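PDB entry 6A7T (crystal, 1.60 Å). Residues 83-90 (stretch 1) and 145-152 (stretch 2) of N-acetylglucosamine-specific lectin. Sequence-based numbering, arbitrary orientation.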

# COMPACT_ATOMS: atom_id res chain seq x y z
N ALA A 83 -1.23 24.07 12.18
CA ALA A 83 -0.07 24.53 12.98
C ALA A 83 1.14 24.74 12.08
O ALA A 83 1.95 25.63 12.29
CB ALA A 83 0.27 23.55 14.06
N PHE A 84 1.31 23.82 11.12
CA PHE A 84 2.50 23.81 10.27
C PHE A 84 2.13 24.12 8.82
O PHE A 84 1.13 23.61 8.31
CB PHE A 84 3.17 22.44 10.32
CG PHE A 84 3.66 22.08 11.68
CD1 PHE A 84 4.70 22.78 12.28
CD2 PHE A 84 3.03 21.09 12.41
CE1 PHE A 84 5.15 22.46 13.54
CE2 PHE A 84 3.44 20.81 13.70
CZ PHE A 84 4.50 21.49 14.26
N HIS A 85 2.99 24.90 8.14
CA HIS A 85 2.74 25.30 6.76
C HIS A 85 3.70 24.62 5.78
O HIS A 85 3.60 24.82 4.60
CB HIS A 85 2.84 26.85 6.62
CG HIS A 85 2.05 27.58 7.66
ND1 HIS A 85 0.69 27.31 7.88
CD2 HIS A 85 2.40 28.52 8.57
CE1 HIS A 85 0.25 28.05 8.88
NE2 HIS A 85 1.27 28.83 9.31
N TYR A 86 4.68 23.85 6.29
CA TYR A 86 5.55 23.06 5.42
C TYR A 86 6.05 21.85 6.19
O TYR A 86 6.12 21.87 7.40
CB TYR A 86 6.75 23.87 4.90
CG TYR A 86 7.78 24.27 5.92
CD1 TYR A 86 7.64 25.39 6.73
CD2 TYR A 86 8.96 23.56 6.03
CE1 TYR A 86 8.61 25.74 7.66
CE2 TYR A 86 9.94 23.91 6.94
CZ TYR A 86 9.78 25.00 7.77
OH TYR A 86 10.79 25.27 8.65
N TYR A 87 6.34 20.78 5.44
CA TYR A 87 6.92 19.54 5.96
C TYR A 87 8.07 19.14 5.04
O TYR A 87 7.86 19.05 3.86
CB TYR A 87 5.89 18.40 5.97
CG TYR A 87 4.80 18.51 7.00
CD1 TYR A 87 3.73 19.36 6.80
CD2 TYR A 87 4.79 17.72 8.13
CE1 TYR A 87 2.68 19.44 7.71
CE2 TYR A 87 3.76 17.78 9.05
CZ TYR A 87 2.70 18.65 8.84
OH TYR A 87 1.68 18.78 9.76
N TRP A 88 9.20 18.76 5.63
CA TRP A 88 10.31 18.20 4.81
C TRP A 88 9.95 16.83 4.24
O TRP A 88 9.37 15.98 4.96
CB TRP A 88 11.59 18.07 5.65
CG TRP A 88 12.15 19.39 6.09
CD1 TRP A 88 12.43 19.74 7.36
CD2 TRP A 88 12.44 20.55 5.29
NE1 TRP A 88 12.94 21.00 7.42
CE2 TRP A 88 12.93 21.53 6.18
CE3 TRP A 88 12.35 20.84 3.92
CZ2 TRP A 88 13.37 22.79 5.75
CZ3 TRP A 88 12.77 22.09 3.50
CH2 TRP A 88 13.25 23.04 4.41
N ILE A 89 10.41 16.58 3.00
CA ILE A 89 10.24 15.30 2.33
C ILE A 89 11.59 14.88 1.71
O ILE A 89 12.53 15.62 1.73
CB ILE A 89 9.11 15.31 1.29
CG1 ILE A 89 9.38 16.27 0.13
CG2 ILE A 89 7.81 15.62 1.98
CD1 ILE A 89 8.35 16.21 -0.99
N GLY A 90 11.61 13.66 1.24
CA GLY A 90 12.83 12.95 0.83
C GLY A 90 13.23 13.25 -0.60
O GLY A 90 13.52 12.32 -1.36
N ASN A 145 19.73 24.42 8.44
CA ASN A 145 19.38 25.22 9.59
C ASN A 145 17.95 25.77 9.56
O ASN A 145 17.62 26.68 10.36
CB ASN A 145 20.39 26.37 9.73
CG ASN A 145 21.77 25.85 10.04
OD1 ASN A 145 22.72 26.12 9.30
ND2 ASN A 145 21.88 25.04 11.08
N THR A 146 17.08 25.26 8.69
CA THR A 146 15.69 25.64 8.67
C THR A 146 14.86 24.49 9.23
O THR A 146 14.80 23.42 8.63
CB THR A 146 15.23 26.06 7.29
OG1 THR A 146 16.11 27.08 6.81
CG2 THR A 146 13.78 26.49 7.26
N LYS A 147 14.25 24.72 10.39
CA LYS A 147 13.75 23.63 11.23
C LYS A 147 12.25 23.51 11.01
O LYS A 147 11.56 24.44 11.31
CB LYS A 147 14.02 23.86 12.72
CG LYS A 147 15.49 23.76 13.13
CD LYS A 147 15.67 23.87 14.64
CE LYS A 147 17.11 23.96 15.06
NZ LYS A 147 17.22 24.26 16.50
N GLY A 148 11.79 22.34 10.53
CA GLY A 148 10.39 22.09 10.36
C GLY A 148 10.05 20.63 10.64
O GLY A 148 10.96 19.82 10.85
N PRO A 149 8.75 20.29 10.61
CA PRO A 149 8.30 18.91 10.80
C PRO A 149 8.70 18.16 9.52
O PRO A 149 9.10 18.76 8.53
CB PRO A 149 6.78 19.07 11.02
CG PRO A 149 6.44 20.22 10.14
CD PRO A 149 7.62 21.17 10.26
N SER A 150 8.49 16.86 9.53
CA SER A 150 8.94 16.01 8.39
C SER A 150 8.04 14.79 8.32
O SER A 150 7.25 14.54 9.24
CB SER A 150 10.38 15.63 8.54
OG SER A 150 10.66 14.85 9.70
N ILE A 151 8.15 14.09 7.20
CA ILE A 151 7.34 12.88 6.93
C ILE A 151 8.28 11.71 6.63
O ILE A 151 9.06 11.78 5.69
CB ILE A 151 6.34 13.10 5.78
CG1 ILE A 151 5.47 14.33 6.04
CG2 ILE A 151 5.48 11.86 5.59
CD1 ILE A 151 4.76 14.90 4.84
N CYS A 152 8.20 10.67 7.46
CA CYS A 152 9.01 9.46 7.27
C CYS A 152 8.13 8.37 6.63
O CYS A 152 6.92 8.35 6.87
CB CYS A 152 9.57 8.85 8.54
SG CYS A 152 10.52 10.00 9.56

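A single backbone bridge can be supplemented by side-chain contacts, and the contact between residues 83-90 and 145-152 of this N-acetylglucosamine-specific lectin is a compact example. The bridge pairs W88 with S150, whose CA atoms lie 4.4 Å apart, and it rests on two backbone hydrogen bonds, both made by W88. W88 N donates to P149 O at 2.9 Å, and with an angle of 165° at the hydrogen this bond is nearly straight. The carbonyl W88 O accepts from I151 N at 3.2 Å, where the angle falls to 146°. The strand segments around W88 and S150 run in the same general direction, with 46° between their N-to-C axes. One residue thus reaches the residues before and after S150, as expected where strands run the same way. The same two carbonyls also receive CA-H groups: Y87 CA lies 3.5 Å from P149 O, and S150 CA lies 3.5 Å from W88 O. Each acceptor therefore faces both an amide and a polarised carbon.

Before the bridge, polar contact passes from backbone to side chain. The hydroxyl of Y86 reaches back along the other stretch and donates a weak hydrogen bond from Y86 OH to K147 O, 2.9 Å away. The CA-to-CB bond of Y86 points sideways, but the end of the side chain comes nearer, and this brings the hydroxyl to the carbonyl. The indole of W88 adds a second weak bond, from W88 NE1 to T146 O at 3.3 Å; the angle of 133° shows how far it departs from a straight approach. T146 O lies at the edge of the indole, near its plane. Two aromatic side chains from alternate residues of one strand thus engage successive carbonyls of the loop leading into the other.

In sequence, G148 lies between the carbonyls of T146 and K147 and the bridge residue S150; here the absence of a side chain matters: an ideal CB would point toward the first stretch and sit 2.5 Å from Y86 CE2, a clash. The tyrosine ring occupies the space that a CB would need.

Packing centres on P149, which has the largest area covered by the opposing stretch. Its CG lies over a face of the F84 ring, 4.0 Å from the centroid, and over a face of the Y87 ring, 3.9 Å from that centroid, at 26° and 21° from the respective normals. Both are CH-pi contacts, so one ring carbon of the proline serves two aromatic faces while P149 O serves the bridge. Farther along, I151 CD1 packs 3.8 Å from Y87 CB and, more loosely, 4.2 Å from I89 CG2. The general lesson is one of economy: a single bridge fixes the register, and aromatic and aliphatic side chains extend the contact beyond it.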